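Local coordinates for protein Vlm2 (Streptomyces tsusimaensis, PDB 6ECB) that probably builds and releases the depsipeptide valinomycin, the thioesterase domain modelled here joining tetradepsipeptide units and closing the ring, at residues L215-H218 against Q219-S223. Residues are numbered along the deposited sequence; the frame is centred on the assembly and turned at random.
Sequences LQMH and QLMYS
His218 and Tyr222 meet at a local helix-end contact, where the last turn of helix 206-220 unwinds in the alpha/beta-hydrolase fold of this thioesterase domain. The tyrosine turns a ring edge toward the imidazole face in an offset edge-to-face pair, the planes 78° apart and CE1 3.9 Å from His218 NE2. Regular helical bonding runs out here: Gln219 N reaches Leu215 O at 2.9 Å and Leu220 N reaches Gln216 O, but Met221 N bonds mainly to His218 O at 3.1 Å, an i to i+3 bond repeated by Tyr222 N to Gln219 O, and only weakly to Met217 O. With CG of Gln219 beside its backbone N (chi1 -65°) and the chain extended beyond, its CG packs on Leu215 CD1, while OE1 accepts from Gly48 N and NE2 donates a nearly straight, in-plane bond of 3.0 Å to Tyr222 OH. The Tyr222 ring lies over Gln219 CA. An alanine here would remove the amide and is likely to leave the tyrosine hydroxyl without this donor and Gly48 N without its acceptor. The exposed Met221 brings CE to 3.9 Å from Met217 CG. His218 NE2 and Tyr222 OH both hydrogen-bond Pro84 O, fastening the helix end to that loop; Gln216 and Leu220 pack on helix 157-165, while Gln219 and Tyr222 lean on helices 86-97 and 112-126, the latter following strand 105-110.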
# COMPACT_ATOMS: atom_id res chain seq x y z
N LEU A 215 -2.38 -1.71 -14.62
CA LEU A 215 -2.50 -2.67 -13.53
C LEU A 215 -3.49 -2.17 -12.48
O LEU A 215 -4.24 -2.95 -11.89
CB LEU A 215 -1.14 -2.95 -12.90
CG LEU A 215 -1.12 -3.96 -11.75
CD1 LEU A 215 -1.75 -5.30 -12.15
CD2 LEU A 215 0.31 -4.16 -11.29
N GLN A 216 -3.53 -0.86 -12.24
CA GLN A 216 -4.48 -0.32 -11.28
C GLN A 216 -5.92 -0.60 -11.70
O GLN A 216 -6.72 -1.07 -10.88
CB GLN A 216 -4.26 1.20 -11.14
CG GLN A 216 -5.20 1.82 -10.13
CD GLN A 216 -4.98 3.32 -10.02
OE1 GLN A 216 -4.82 4.00 -11.03
NE2 GLN A 216 -4.95 3.84 -8.80
N MET A 217 -6.27 -0.32 -12.96
CA MET A 217 -7.63 -0.60 -13.43
C MET A 217 -7.97 -2.07 -13.24
O MET A 217 -9.07 -2.42 -12.82
CB MET A 217 -7.78 -0.21 -14.90
CG MET A 217 -9.24 -0.16 -15.36
SD MET A 217 -10.16 1.18 -14.55
CE MET A 217 -8.92 2.45 -14.50
N HIS A 218 -7.01 -2.95 -13.54
CA HIS A 218 -7.22 -4.39 -13.36
C HIS A 218 -7.50 -4.73 -11.90
O HIS A 218 -8.44 -5.47 -11.59
CB HIS A 218 -5.99 -5.14 -13.85
CG HIS A 218 -5.98 -6.59 -13.49
ND1 HIS A 218 -6.76 -7.51 -14.15
CD2 HIS A 218 -5.28 -7.27 -12.56
CE1 HIS A 218 -6.56 -8.70 -13.62
NE2 HIS A 218 -5.67 -8.59 -12.66
N GLN A 219 -6.68 -4.22 -10.98
CA GLN A 219 -6.82 -4.60 -9.58
C GLN A 219 -8.01 -3.92 -8.93
O GLN A 219 -8.57 -4.44 -7.94
CB GLN A 219 -5.54 -4.28 -8.83
CG GLN A 219 -4.36 -5.11 -9.31
CD GLN A 219 -3.18 -5.01 -8.41
OE1 GLN A 219 -2.66 -3.92 -8.17
NE2 GLN A 219 -2.74 -6.15 -7.88
N LEU A 220 -8.42 -2.77 -9.45
CA LEU A 220 -9.66 -2.16 -8.98
C LEU A 220 -10.87 -3.02 -9.28
O LEU A 220 -11.92 -2.79 -8.68
CB LEU A 220 -9.84 -0.78 -9.61
CG LEU A 220 -8.91 0.29 -9.05
CD1 LEU A 220 -9.07 1.59 -9.79
CD2 LEU A 220 -9.14 0.51 -7.54
N MET A 221 -10.78 -4.00 -10.20
CA MET A 221 -11.87 -4.91 -10.44
C MET A 221 -11.84 -6.16 -9.57
O MET A 221 -12.73 -6.99 -9.70
CB MET A 221 -11.88 -5.36 -11.93
CG MET A 221 -11.89 -4.23 -12.88
SD MET A 221 -11.94 -4.87 -14.60
CE MET A 221 -11.26 -3.47 -15.44
N TYR A 222 -10.86 -6.32 -8.67
CA TYR A 222 -10.89 -7.44 -7.73
C TYR A 222 -12.21 -7.43 -6.96
O TYR A 222 -12.72 -6.37 -6.60
CB TYR A 222 -9.74 -7.38 -6.75
CG TYR A 222 -8.36 -7.70 -7.27
CD1 TYR A 222 -8.16 -8.36 -8.48
CD2 TYR A 222 -7.26 -7.38 -6.51
CE1 TYR A 222 -6.86 -8.66 -8.92
CE2 TYR A 222 -5.99 -7.68 -6.92
CZ TYR A 222 -5.79 -8.32 -8.13
OH TYR A 222 -4.47 -8.58 -8.47
N SER A 223 -12.76 -8.62 -6.73
CA SER A 223 -14.04 -8.75 -6.04
C SER A 223 -13.87 -8.54 -4.54
O SER A 223 -12.95 -9.06 -3.92
CB SER A 223 -14.62 -10.14 -6.31
OG SER A 223 -15.70 -10.39 -5.44